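PDB 4RAJ: heme oxygenase from Chlamydomonas reinhardtii, which probably cleaves heme oxidatively to biliverdin, releasing iron and carbon monoxide, as other heme oxygenases do, and is captured here without its heme. Local coordinates for residues Gly116-Gln120 with Ala121-Tyr125; Leu129-Leu132 with Gly133-Ser136; Gly155-Val158 with Lys159-Arg163; Thr180-Ser183 with Asn184-Arg188. All coordinates share one frame; numbering follows the deposited sequence.

Contact 1: residues Gly116-Gln120 with Ala121-Tyr125; sequences GTKSQ and ALKDY
Ser119 caps Leu122 where the chain turns into helix 120-135. OG of Ser119 lies between its own backbone N and carbonyl carbon (chi1 66°), the setting that points it at the N-H of Leu122, and it accepts from Leu122 N at 3.0 Å. This is an N-cap bond; the same first turn is closed by the backbone bond from Lys123 N to Ser119 O, 3.1 Å long. With the hydroxyl of Ser119 replaced by the methyl of an alanine, Leu122 N is likely to lose its capping acceptor and the first turn to be less firmly fixed.

Further round the helix, the Gln120 chain is bent at chi2, and its NE2 donates to Asp124 OD1 at 2.9 Å. The acceptor lies in the amide plane of Gln120, whereas OD1 is approached from above the carboxylate plane, the two planes standing 49° apart. Gln120 also crosses Lys123 at about a right angle, with Gln120 OE1 3.6 Å from Lys123 CE. On another flank Lys118 runs obliquely past Leu122, Lys118 CG lying 3.8 Å from Leu122 CD2. The extended lysine chain carries NZ onward to a salt bridge with Glu126, and Lys118 also makes a cation-pi contact with Tyr62.

The polar pair Gln120 and Asp124 is exposed, while Leu122 is buried against Tyr62 and Val63 of helix 50-76. Ser119 and Ala121 rest on Ala227 and Ala223 of helix 204-227, so the start of helix 120-135 is seated on both of these long helices.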
ATOM      1  N   GLY A 116       5.158  10.500 -15.693  1.00 34.06           N
ATOM      2  CA  GLY A 116       5.843   9.795 -16.767  1.00 37.47           C
ATOM      3  C   GLY A 116       5.128   8.558 -17.273  1.00 32.81           C
ATOM      4  O   GLY A 116       3.914   8.542 -17.407  1.00 38.61           O
ATOM      5  N   THR A 117       5.883   7.506 -17.562  1.00 33.36           N
ATOM      6  CA  THR A 117       5.264   6.254 -17.981  1.00 32.49           C
ATOM      7  C   THR A 117       5.351   5.226 -16.865  1.00 26.45           C
ATOM      8  O   THR A 117       6.323   5.192 -16.112  1.00 30.46           O
ATOM      9  CB  THR A 117       5.931   5.676 -19.251  1.00 40.37           C
ATOM     10  OG1 THR A 117       7.306   5.384 -18.976  1.00 48.99           O
ATOM     11  CG2 THR A 117       5.857   6.665 -20.386  1.00 40.24           C
ATOM     12  N   LYS A 118       4.344   4.372 -16.763  1.00 27.60           N
ATOM     13  CA  LYS A 118       4.372   3.322 -15.756  1.00 21.59           C
ATOM     14  C   LYS A 118       5.436   2.294 -16.103  1.00 25.81           C
ATOM     15  O   LYS A 118       5.546   1.888 -17.263  1.00 27.57           O
ATOM     16  CB  LYS A 118       3.010   2.645 -15.651  1.00 21.44           C
ATOM     17  CG  LYS A 118       1.877   3.615 -15.347  1.00 25.10           C
ATOM     18  CD  LYS A 118       0.586   2.858 -15.053  1.00 26.71           C
ATOM     19  CE  LYS A 118      -0.558   3.820 -14.813  1.00 26.26           C
ATOM     20  NZ  LYS A 118      -1.831   3.105 -14.564  1.00 24.10           N
ATOM     21  N   SER A 119       6.205   1.867 -15.109  1.00 24.77           N
ATOM     22  CA  SER A 119       7.151   0.772 -15.298  1.00 27.91           C
ATOM     23  C   SER A 119       6.415  -0.525 -15.617  1.00 28.31           C
ATOM     24  O   SER A 119       5.225  -0.658 -15.337  1.00 20.87           O
ATOM     25  CB  SER A 119       8.017   0.575 -14.049  1.00 32.25           C
ATOM     26  OG  SER A 119       7.234   0.143 -12.945  1.00 22.29           O
ATOM     27  N   GLN A 120       7.124  -1.491 -16.187  1.00 24.66           N
ATOM     28  CA  GLN A 120       6.511  -2.791 -16.428  1.00 23.84           C
ATOM     29  C   GLN A 120       6.152  -3.415 -15.077  1.00 24.82           C
ATOM     30  O   GLN A 120       5.112  -4.065 -14.939  1.00 25.77           O
ATOM     31  CB  GLN A 120       7.439  -3.712 -17.219  1.00 27.78           C
ATOM     32  CG  GLN A 120       6.740  -4.972 -17.693  1.00 28.91           C
ATOM     33  CD  GLN A 120       5.550  -4.674 -18.591  1.00 40.96           C
ATOM     34  OE1 GLN A 120       5.653  -3.902 -19.550  1.00 44.09           O
ATOM     35  NE2 GLN A 120       4.403  -5.268 -18.271  1.00 41.71           N
ATOM     36  N   ALA A 121       7.004  -3.189 -14.078  1.00 21.71           N
ATOM     37  CA  ALA A 121       6.767  -3.732 -12.742  1.00 20.62           C
ATOM     38  C   ALA A 121       5.428  -3.254 -12.175  1.00 21.88           C
ATOM     39  O   ALA A 121       4.674  -4.029 -11.581  1.00 21.17           O
ATOM     40  CB  ALA A 121       7.904  -3.353 -11.804  1.00 19.52           C
ATOM     41  N   LEU A 122       5.138  -1.972 -12.359  1.00 21.03           N
ATOM     42  CA  LEU A 122       3.873  -1.416 -11.875  1.00 21.88           C
ATOM     43  C   LEU A 122       2.698  -1.992 -12.662  1.00 20.51           C
ATOM     44  O   LEU A 122       1.683  -2.375 -12.090  1.00 21.65           O
ATOM     45  CB  LEU A 122       3.886   0.109 -11.984  1.00 17.77           C
ATOM     46  CG  LEU A 122       2.546   0.808 -11.676  1.00 21.01           C
ATOM     47  CD1 LEU A 122       2.060   0.471 -10.272  1.00 21.07           C
ATOM     48  CD2 LEU A 122       2.664   2.314 -11.829  1.00 19.08           C
ATOM     49  N   LYS A 123       2.837  -2.047 -13.980  1.00 24.25           N
ATOM     50  CA  LYS A 123       1.765  -2.585 -14.820  1.00 23.03           C
ATOM     51  C   LYS A 123       1.473  -4.045 -14.487  1.00 24.70           C
ATOM     52  O   LYS A 123       0.310  -4.467 -14.461  1.00 23.89           O
ATOM     53  CB  LYS A 123       2.121  -2.423 -16.304  1.00 22.10           C
ATOM     54  CG  LYS A 123       2.135  -0.953 -16.736  1.00 24.19           C
ATOM     55  CD  LYS A 123       2.359  -0.759 -18.239  1.00 32.80           C
ATOM     56  CE  LYS A 123       3.794  -0.999 -18.638  1.00 41.48           C
ATOM     57  NZ  LYS A 123       3.988  -0.714 -20.090  1.00 53.00           N
ATOM     58  N   ASP A 124       2.524  -4.809 -14.208  1.00 22.57           N
ATOM     59  CA  ASP A 124       2.364  -6.206 -13.827  1.00 25.09           C
ATOM     60  C   ASP A 124       1.578  -6.347 -12.516  1.00 23.42           C
ATOM     61  O   ASP A 124       0.749  -7.238 -12.376  1.00 25.42           O
ATOM     62  CB  ASP A 124       3.738  -6.893 -13.699  1.00 24.34           C
ATOM     63  CG  ASP A 124       4.416  -7.135 -15.059  1.00 33.20           C
ATOM     64  OD1 ASP A 124       3.742  -7.061 -16.106  1.00 30.41           O
ATOM     65  OD2 ASP A 124       5.634  -7.397 -15.076  1.00 37.46           O
ATOM     66  N   TYR A 125       1.845  -5.477 -11.546  1.00 20.83           N
ATOM     67  CA  TYR A 125       1.131  -5.549 -10.273  1.00 20.70           C
ATOM     68  C   TYR A 125      -0.315  -5.115 -10.473  1.00 20.36           C
ATOM     69  O   TYR A 125      -1.237  -5.748  -9.946  1.00 20.22           O
ATOM     70  CB  TYR A 125       1.823  -4.676  -9.209  1.00 16.10           C
ATOM     71  CG  TYR A 125       1.377  -4.931  -7.772  1.00 17.78           C
ATOM     72  CD1 TYR A 125       0.681  -6.085  -7.413  1.00 19.36           C
ATOM     73  CD2 TYR A 125       1.661  -4.006  -6.779  1.00 18.45           C
ATOM     74  CE1 TYR A 125       0.274  -6.306  -6.089  1.00 22.63           C
ATOM     75  CE2 TYR A 125       1.261  -4.213  -5.465  1.00 20.62           C
ATOM     76  CZ  TYR A 125       0.573  -5.359  -5.121  1.00 23.03           C
ATOM     77  OH  TYR A 125       0.195  -5.531  -3.802  1.00 16.99           O
TER

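Contact 2: residues Leu129-Leu132 with Gly133-Ser136; sequences LASL and GRSS
Ser135 bonds back to Ser131 in the last turn of helix 120-135, part of the all-helical heme oxygenase fold, and the contact around this pair has a buried leucine flank and an exposed arginine side. The backbone is closely bonded throughout. Gly133 N donates to Leu129 O at 2.9 Å and Arg134 N to Ala130 O at 3.1 Å, both i to i+4 bonds, and the ladder is carried to its end by Ser136 N, which reaches Leu132 O at 2.9 Å. All three are moderately bent, the last with an N-H angle of 141°. Ser136 is the first residue to leave helical backbone angles, so this bond closes the final turn. On the buried flank, Leu129 and Leu132 both pack on Leu140 and His143 of helix 140-151, and Leu129 also reaches Ala66 and Leu67 of helix 50-76. Close to the end of the helix, Leu132 CD2 still lies 3.7 Å from Ser136 OG.

Round the exposed Arg134 the contacts are longer. Its chain bends at chi2 and chi3 and folds back along the helix, so that Ala130 O and Ser131 CA lie over one face of the guanidinium, Ser131 CA 3.5 Å above the plane and offset toward the rim. Arg134 NH1 passes 3.7 Å from Ala130 CB.

Ser131 O gathers several donors. Arg134 N gives it a weak bond, while Ser135 N and Ser135 OG reach it from opposite faces of the carbonyl plane; Ser135 OG donates to Ser131 O at 2.8 Å, 38° out of that plane.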
ATOM      1  N   LEU A 129      -3.502  -7.494  -9.524  1.00 22.96           N
ATOM      2  CA  LEU A 129      -4.575  -7.091  -8.623  1.00 20.82           C
ATOM      3  C   LEU A 129      -5.941  -7.166  -9.298  1.00 26.27           C
ATOM      4  O   LEU A 129      -6.918  -7.634  -8.696  1.00 31.70           O
ATOM      5  CB  LEU A 129      -4.327  -5.664  -8.108  1.00 18.94           C
ATOM      6  CG  LEU A 129      -3.128  -5.548  -7.167  1.00 19.28           C
ATOM      7  CD1 LEU A 129      -2.750  -4.088  -6.889  1.00 23.03           C
ATOM      8  CD2 LEU A 129      -3.433  -6.263  -5.862  1.00 23.30           C
ATOM      9  N   ALA A 130      -6.011  -6.697 -10.541  1.00 26.23           N
ATOM     10  CA  ALA A 130      -7.259  -6.755 -11.301  1.00 26.61           C
ATOM     11  C   ALA A 130      -7.705  -8.203 -11.468  1.00 35.62           C
ATOM     12  O   ALA A 130      -8.893  -8.524 -11.336  1.00 35.85           O
ATOM     13  CB  ALA A 130      -7.097  -6.091 -12.656  1.00 30.89           C
ATOM     14  N   SER A 131      -6.741  -9.074 -11.743  1.00 27.94           N
ATOM     15  CA  SER A 131      -7.022 -10.485 -11.933  1.00 28.64           C
ATOM     16  C   SER A 131      -7.510 -11.134 -10.640  1.00 32.23           C
ATOM     17  O   SER A 131      -8.400 -11.980 -10.672  1.00 31.29           O
ATOM     18  CB  SER A 131      -5.784 -11.212 -12.452  1.00 31.93           C
ATOM     19  OG  SER A 131      -6.105 -12.539 -12.835  1.00 46.83           O
ATOM     20  N   LEU A 132      -6.919 -10.752  -9.509  1.00 27.32           N
ATOM     21  CA  LEU A 132      -7.383 -11.259  -8.231  1.00 28.85           C
ATOM     22  C   LEU A 132      -8.809 -10.806  -7.985  1.00 34.67           C
ATOM     23  O   LEU A 132      -9.624 -11.568  -7.478  1.00 34.76           O
ATOM     24  CB  LEU A 132      -6.478 -10.799  -7.085  1.00 26.18           C
ATOM     25  CG  LEU A 132      -5.098 -11.428  -6.937  1.00 28.40           C
ATOM     26  CD1 LEU A 132      -4.386 -10.778  -5.746  1.00 21.08           C
ATOM     27  CD2 LEU A 132      -5.190 -12.958  -6.763  1.00 24.65           C
ATOM     28  N   GLY A 133      -9.109  -9.568  -8.367  1.00 27.01           N
ATOM     29  CA  GLY A 133     -10.427  -9.000  -8.139  1.00 36.77           C
ATOM     30  C   GLY A 133     -11.484  -9.770  -8.903  1.00 41.38           C
ATOM     31  O   GLY A 133     -12.605  -9.959  -8.422  1.00 35.84           O
ATOM     32  N   ARG A 134     -11.115 -10.220 -10.096  1.00 35.33           N
ATOM     33  CA  ARG A 134     -12.025 -10.975 -10.944  1.00 38.64           C
ATOM     34  C   ARG A 134     -12.214 -12.404 -10.454  1.00 38.37           C
ATOM     35  O   ARG A 134     -13.342 -12.854 -10.287  1.00 51.30           O
ATOM     36  CB  ARG A 134     -11.518 -10.984 -12.388  1.00 37.92           C
ATOM     37  CG  ARG A 134     -12.282 -10.062 -13.333  1.00 48.73           C
ATOM     38  CD  ARG A 134     -11.365  -9.417 -14.373  1.00 60.07           C
ATOM     39  NE  ARG A 134     -10.288 -10.304 -14.813  1.00 64.95           N
ATOM     40  CZ  ARG A 134      -9.034  -9.906 -15.024  1.00 65.65           C
ATOM     41  NH1 ARG A 134      -8.700  -8.636 -14.839  1.00 52.12           N
ATOM     42  NH2 ARG A 134      -8.112 -10.775 -15.418  1.00 67.14           N
ATOM     43  N   SER A 135     -11.115 -13.112 -10.214  1.00 34.51           N
ATOM     44  CA  SER A 135     -11.174 -14.558  -9.998  1.00 41.60           C
ATOM     45  C   SER A 135     -11.097 -15.032  -8.535  1.00 40.99           C
ATOM     46  O   SER A 135     -11.663 -16.066  -8.200  1.00 38.20           O
ATOM     47  CB  SER A 135     -10.069 -15.239 -10.813  1.00 47.03           C
ATOM     48  OG  SER A 135      -8.777 -14.784 -10.445  1.00 63.56           O
ATOM     49  N   SER A 136     -10.401 -14.311  -7.659  1.00 39.83           N
ATOM     50  CA  SER A 136     -10.354 -14.723  -6.249  1.00 33.92           C
ATOM     51  C   SER A 136     -10.208 -13.533  -5.311  1.00 29.61           C
ATOM     52  O   SER A 136      -9.122 -13.279  -4.785  1.00 29.39           O
ATOM     53  CB  SER A 136      -9.210 -15.703  -6.009  1.00 41.13           C
ATOM     54  OG  SER A 136      -8.044 -15.286  -6.686  1.00 51.55           O
TER

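Contact 3: residues Gly155-Val158 with Lys159-Arg163; sequences GQIV and KRWAR
Helix 155-165, which follows helix 140-151 and opens with Gly155 and Gln156, is consistent with the second half of the distal helix of heme oxygenases, beyond its glycine-rich kink. It supplies both halves of this contact, and one edge lies near a pocket: the Val158 side chain is about 5 Å from a bound polyether, probably carried in from the crystallisation liquor. Four i to i+4 backbone bonds cross between the halves, and Arg163 N to Lys159 O continues the series. The bond from Ala162 N to Val158 O is the straightest of the four, at 2.9 Å with an N-H angle of 169°, whereas Arg160 N reaches Gln156 O from above the carbonyl plane, 39° out of it.

Gln156 and Lys159 lie side by side and point the same way, Gln156 OE1 being 3.8 Å from Lys159 CD. Lys159 NZ and Gln156 NE2 are bonded elsewhere: the first forms a salt bridge with Asp178, and the second donates to the carbonyls of Phe177 and Met151. The extended lysine chain, with CG opposite its backbone N (chi1 159°), carries NZ out to that aspartate.

Arg160 instead doubles back over the preceding turn. The Gln156 carbonyl lies over one face of its guanidinium, near the rim, and Arg160 NH2 comes 3.6 Å from Gln156 CB. On the exposed flank Ile157 CG2 makes apolar contact with Trp161 CD1 at 4.1 Å, the two side chains crossing at a slant.

Val158 and Ala162 pack on Tyr53 of helix 50-76, while Gln156 and Lys159 hold the loop around Phe177 and Asp178, an arrangement that fits the part of a heme oxygenase distal helix following its glycine-rich bend.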
ATOM      1  N   GLY A 155       4.778   4.047   7.572  1.00 32.08           N
ATOM      2  CA  GLY A 155       4.447   5.250   6.819  1.00 26.00           C
ATOM      3  C   GLY A 155       4.497   6.524   7.655  1.00 36.24           C
ATOM      4  O   GLY A 155       4.762   7.603   7.123  1.00 32.64           O
ATOM      5  N   GLN A 156       4.254   6.411   8.962  1.00 32.60           N
ATOM      6  CA  GLN A 156       4.278   7.586   9.834  1.00 33.24           C
ATOM      7  C   GLN A 156       5.689   8.154   9.967  1.00 32.15           C
ATOM      8  O   GLN A 156       5.872   9.332  10.283  1.00 32.94           O
ATOM      9  CB  GLN A 156       3.713   7.249  11.218  1.00 33.20           C
ATOM     10  CG  GLN A 156       2.321   6.669  11.169  1.00 34.09           C
ATOM     11  CD  GLN A 156       1.372   7.519  10.349  1.00 32.61           C
ATOM     12  OE1 GLN A 156       0.989   8.616  10.763  1.00 35.36           O
ATOM     13  NE2 GLN A 156       0.991   7.020   9.174  1.00 25.12           N
ATOM     14  N   ILE A 157       6.685   7.315   9.721  1.00 32.83           N
ATOM     15  CA  ILE A 157       8.072   7.757   9.791  1.00 38.25           C
ATOM     16  C   ILE A 157       8.437   8.568   8.552  1.00 33.45           C
ATOM     17  O   ILE A 157       9.066   9.621   8.651  1.00 35.48           O
ATOM     18  CB  ILE A 157       9.038   6.564   9.939  1.00 48.77           C
ATOM     19  CG1 ILE A 157       8.789   5.847  11.269  1.00 57.19           C
ATOM     20  CG2 ILE A 157      10.480   7.029   9.861  1.00 44.17           C
ATOM     21  CD1 ILE A 157       9.491   4.506  11.386  1.00 58.51           C
ATOM     22  N   VAL A 158       8.037   8.080   7.381  1.00 30.02           N
ATOM     23  CA  VAL A 158       8.209   8.836   6.143  1.00 23.48           C
ATOM     24  C   VAL A 158       7.511  10.187   6.255  1.00 23.51           C
ATOM     25  O   VAL A 158       8.047  11.214   5.859  1.00 24.92           O
ATOM     26  CB  VAL A 158       7.644   8.060   4.928  1.00 27.35           C
ATOM     27  CG1 VAL A 158       7.678   8.915   3.679  1.00 23.91           C
ATOM     28  CG2 VAL A 158       8.431   6.773   4.716  1.00 32.74           C
ATOM     29  N   LYS A 159       6.307  10.174   6.814  1.00 21.03           N
ATOM     30  CA  LYS A 159       5.526  11.392   7.002  1.00 23.60           C
ATOM     31  C   LYS A 159       6.282  12.431   7.837  1.00 27.11           C
ATOM     32  O   LYS A 159       6.355  13.614   7.475  1.00 24.36           O
ATOM     33  CB  LYS A 159       4.191  11.036   7.662  1.00 28.49           C
ATOM     34  CG  LYS A 159       3.495  12.160   8.374  1.00 30.20           C
ATOM     35  CD  LYS A 159       2.125  11.681   8.798  1.00 30.00           C
ATOM     36  CE  LYS A 159       1.579  12.505   9.924  1.00 39.59           C
ATOM     37  NZ  LYS A 159       0.140  12.210  10.155  1.00 39.80           N
ATOM     38  N   ARG A 160       6.861  11.979   8.944  1.00 26.60           N
ATOM     39  CA  ARG A 160       7.611  12.869   9.827  1.00 28.84           C
ATOM     40  C   ARG A 160       8.824  13.491   9.134  1.00 28.00           C
ATOM     41  O   ARG A 160       9.122  14.683   9.332  1.00 27.10           O
ATOM     42  CB  ARG A 160       8.051  12.119  11.091  1.00 31.71           C
ATOM     43  CG  ARG A 160       7.017  12.160  12.214  1.00 39.51           C
ATOM     44  CD  ARG A 160       7.320  11.135  13.301  1.00 59.29           C
ATOM     45  NE  ARG A 160       6.185  10.240  13.521  1.00 75.42           N
ATOM     46  CZ  ARG A 160       6.255   9.064  14.142  1.00 75.81           C
ATOM     47  NH1 ARG A 160       7.418   8.626  14.608  1.00 78.95           N
ATOM     48  NH2 ARG A 160       5.162   8.323  14.290  1.00 70.10           N
ATOM     49  N   TRP A 161       9.531  12.692   8.339  1.00 22.23           N
ATOM     50  CA  TRP A 161      10.676  13.188   7.579  1.00 23.72           C
ATOM     51  C   TRP A 161      10.245  14.164   6.496  1.00 23.13           C
ATOM     52  O   TRP A 161      10.865  15.212   6.325  1.00 24.51           O
ATOM     53  CB  TRP A 161      11.465  12.034   6.945  1.00 23.55           C
ATOM     54  CG  TRP A 161      12.515  11.465   7.835  1.00 28.64           C
ATOM     55  CD1 TRP A 161      12.545  10.215   8.378  1.00 42.30           C
ATOM     56  CD2 TRP A 161      13.695  12.131   8.297  1.00 29.30           C
ATOM     57  NE1 TRP A 161      13.671  10.062   9.151  1.00 38.80           N
ATOM     58  CE2 TRP A 161      14.394  11.223   9.115  1.00 36.27           C
ATOM     59  CE3 TRP A 161      14.221  13.412   8.107  1.00 37.13           C
ATOM     60  CZ2 TRP A 161      15.601  11.554   9.737  1.00 37.76           C
ATOM     61  CZ3 TRP A 161      15.414  13.741   8.730  1.00 34.19           C
ATOM     62  CH2 TRP A 161      16.092  12.813   9.532  1.00 41.72           C
ATOM     63  N   ALA A 162       9.188  13.831   5.763  1.00 19.78           N
ATOM     64  CA  ALA A 162       8.678  14.749   4.743  1.00 21.69           C
ATOM     65  C   ALA A 162       8.351  16.112   5.345  1.00 27.67           C
ATOM     66  O   ALA A 162       8.722  17.157   4.794  1.00 22.52           O
ATOM     67  CB  ALA A 162       7.437  14.161   4.058  1.00 19.06           C
ATOM     68  N   ARG A 163       7.661  16.106   6.485  1.00 24.91           N
ATOM     69  CA  ARG A 163       7.258  17.360   7.108  1.00 25.08           C
ATOM     70  C   ARG A 163       8.480  18.164   7.568  1.00 24.38           C
ATOM     71  O   ARG A 163       8.514  19.387   7.437  1.00 27.45           O
ATOM     72  CB  ARG A 163       6.309  17.096   8.280  1.00 21.92           C
ATOM     73  CG  ARG A 163       5.873  18.350   9.030  1.00 28.78           C
ATOM     74  CD  ARG A 163       4.430  18.248   9.523  1.00 37.99           C
ATOM     75  NE  ARG A 163       3.466  18.328   8.423  1.00 30.13           N
ATOM     76  CZ  ARG A 163       2.752  17.309   7.966  1.00 29.21           C
ATOM     77  NH1 ARG A 163       1.917  17.503   6.948  1.00 27.44           N
ATOM     78  NH2 ARG A 163       2.866  16.101   8.514  1.00 28.34           N
TER

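Contact 4: residues Thr180-Ser183 with Asn184-Arg188; sequences TGES and NNTLR
Ser183 OG takes the rotamer that places it between its own N and carbonyl carbon (chi1 69°), while Thr186 turns OG1 to the backbone N side (chi1 -64°), and these two torsions set Ser183 OG and Thr186 OG1 2.9 Å apart. The same serine oxygen accepts from Thr186 N at 3.0 Å, with an N-H angle of 155°, and so caps the start of helix 184-200. Leu187 N then donates to Ser183 O at 3.0 Å, nearly in line with the C=O bond.

Glu182 folds over the cap from the loop side. Its chain, bent at chi2, crosses Thr186 at about a right angle, Glu182 OE2 lying 3.4 Å from Thr186 CG2, while Glu182 CG packs 3.7 Å from Leu187 CG. Leu187 also rests on Tyr179 and Leu93. Cutting Leu187 back to an alanine is likely to open a gap between the Glu182 methylenes and these two neighbours.

One water ties the polar edge together: it donates to Glu182 OE2 at 2.7 Å, accepts from Ser183 N, and also bonds Thr186 OG1. Set beside the amino end of the helix, the glutamate carboxylate is likely to be favoured in its charged form by the helix dipole.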
ATOM      1  N   THR A 180      -7.041  11.152   9.668  1.00 24.01           N
ATOM      2  CA  THR A 180      -7.675  12.247  10.399  1.00 24.42           C
ATOM      3  C   THR A 180      -9.060  11.898  10.961  1.00 26.69           C
ATOM      4  O   THR A 180      -9.667  12.712  11.662  1.00 27.78           O
ATOM      5  CB  THR A 180      -7.813  13.474   9.500  1.00 31.06           C
ATOM      6  OG1 THR A 180      -8.689  13.153   8.413  1.00 29.61           O
ATOM      7  CG2 THR A 180      -6.454  13.872   8.950  1.00 28.80           C
ATOM      8  N   GLY A 181      -9.558  10.701  10.654  1.00 26.52           N
ATOM      9  CA  GLY A 181     -10.813  10.238  11.221  1.00 25.79           C
ATOM     10  C   GLY A 181     -10.555   9.156  12.257  1.00 28.46           C
ATOM     11  O   GLY A 181     -10.106   9.435  13.359  1.00 29.29           O
ATOM     12  N   GLU A 182     -10.840   7.908  11.896  1.00 25.31           N
ATOM     13  CA  GLU A 182     -10.423   6.764  12.705  1.00 25.07           C
ATOM     14  C   GLU A 182      -8.897   6.742  12.832  1.00 23.24           C
ATOM     15  O   GLU A 182      -8.197   6.963  11.849  1.00 22.97           O
ATOM     16  CB  GLU A 182     -10.909   5.459  12.068  1.00 25.95           C
ATOM     17  CG  GLU A 182     -10.898   4.256  12.990  1.00 30.07           C
ATOM     18  CD  GLU A 182     -12.043   4.268  13.979  1.00 37.19           C
ATOM     19  OE1 GLU A 182     -13.204   4.091  13.549  1.00 38.70           O
ATOM     20  OE2 GLU A 182     -11.782   4.458  15.186  1.00 30.53           O
ATOM     21  N   SER A 183      -8.374   6.454  14.021  1.00 26.31           N
ATOM     22  CA  SER A 183      -6.918   6.470  14.201  1.00 26.43           C
ATOM     23  C   SER A 183      -6.247   5.343  13.420  1.00 30.67           C
ATOM     24  O   SER A 183      -6.850   4.296  13.202  1.00 25.26           O
ATOM     25  CB  SER A 183      -6.546   6.350  15.670  1.00 28.98           C
ATOM     26  OG  SER A 183      -6.851   5.052  16.163  1.00 31.85           O
ATOM     27  N   ASN A 184      -4.996   5.560  13.020  1.00 28.71           N
ATOM     28  CA  ASN A 184      -4.231   4.521  12.337  1.00 24.14           C
ATOM     29  C   ASN A 184      -4.134   3.270  13.208  1.00 29.27           C
ATOM     30  O   ASN A 184      -4.280   2.147  12.724  1.00 24.70           O
ATOM     31  CB  ASN A 184      -2.826   5.031  11.939  1.00 30.44           C
ATOM     32  CG  ASN A 184      -2.039   5.623  13.111  1.00 32.67           C
ATOM     33  OD1 ASN A 184      -2.605   6.204  14.036  1.00 30.67           O
ATOM     34  ND2 ASN A 184      -0.716   5.482  13.062  1.00 28.15           N
ATOM     35  N   ASN A 185      -3.926   3.469  14.505  1.00 25.20           N
ATOM     36  CA  ASN A 185      -3.811   2.344  15.427  1.00 26.53           C
ATOM     37  C   ASN A 185      -5.082   1.509  15.495  1.00 27.34           C
ATOM     38  O   ASN A 185      -5.017   0.282  15.493  1.00 26.98           O
ATOM     39  CB  ASN A 185      -3.437   2.838  16.819  1.00 34.10           C
ATOM     40  CG  ASN A 185      -2.111   3.559  16.831  1.00 52.29           C
ATOM     41  OD1 ASN A 185      -1.112   3.055  16.307  1.00 52.62           O
ATOM     42  ND2 ASN A 185      -2.086   4.745  17.430  1.00 59.48           N
ATOM     43  N   THR A 186      -6.235   2.172  15.548  1.00 28.76           N
ATOM     44  CA  THR A 186      -7.502   1.448  15.603  1.00 28.05           C
ATOM     45  C   THR A 186      -7.759   0.698  14.297  1.00 30.42           C
ATOM     46  O   THR A 186      -8.170  -0.466  14.316  1.00 26.42           O
ATOM     47  CB  THR A 186      -8.683   2.401  15.920  1.00 26.47           C
ATOM     48  OG1 THR A 186      -8.507   2.956  17.228  1.00 27.24           O
ATOM     49  CG2 THR A 186     -10.021   1.661  15.876  1.00 26.90           C
ATOM     50  N   LEU A 187      -7.500   1.351  13.165  1.00 24.26           N
ATOM     51  CA  LEU A 187      -7.749   0.727  11.862  1.00 23.29           C
ATOM     52  C   LEU A 187      -6.897  -0.514  11.687  1.00 25.88           C
ATOM     53  O   LEU A 187      -7.354  -1.560  11.217  1.00 27.29           O
ATOM     54  CB  LEU A 187      -7.463   1.710  10.726  1.00 26.78           C
ATOM     55  CG  LEU A 187      -8.448   2.878  10.631  1.00 23.90           C
ATOM     56  CD1 LEU A 187      -7.836   3.996   9.799  1.00 27.71           C
ATOM     57  CD2 LEU A 187      -9.740   2.392  10.005  1.00 24.93           C
ATOM     58  N   ARG A 188      -5.644  -0.397  12.087  1.00 25.40           N
ATOM     59  CA  ARG A 188      -4.717  -1.502  11.922  1.00 24.46           C
ATOM     60  C   ARG A 188      -5.090  -2.681  12.830  1.00 26.36           C
ATOM     61  O   ARG A 188      -5.112  -3.821  12.365  1.00 31.84           O
ATOM     62  CB  ARG A 188      -3.289  -1.020  12.162  1.00 27.20           C
ATOM     63  CG  ARG A 188      -2.360  -2.064  12.679  1.00 45.89           C
ATOM     64  CD  ARG A 188      -0.909  -1.716  12.400  1.00 60.02           C
ATOM     65  NE  ARG A 188      -0.202  -2.958  12.105  1.00 72.12           N
ATOM     66  CZ  ARG A 188       1.058  -3.045  11.702  1.00 82.99           C
ATOM     67  NH1 ARG A 188       1.765  -1.949  11.571  1.00 88.50           N
ATOM     68  NH2 ARG A 188       1.616  -4.226  11.451  1.00 84.35           N
TER
HETATM   69  O   HOH W   1      -9.657   5.635  16.291  1.00 21.12           O

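How the contacts relate
Followed from the N terminus, the four contacts come in series, and none nests in or crosses another; each is local, its two segments adjoining. Contact 1 closes the loop after helix 111-114 by opening helix 120-135, and contact 2 ends that same helix, their centres about 18 Å apart. Contact 3 forms the first turns of helix 155-165, across the chain's centre from contact 2. Contact 4 closes the long loop that follows by starting helix 184-200. Contacts 3 and 4 touch, Gln156 CG packing 3.8 Å from Asn184 ND2, where the starts of these two successive helices meet. Contacts 1, 2 and 3 all rest on helix 50-76.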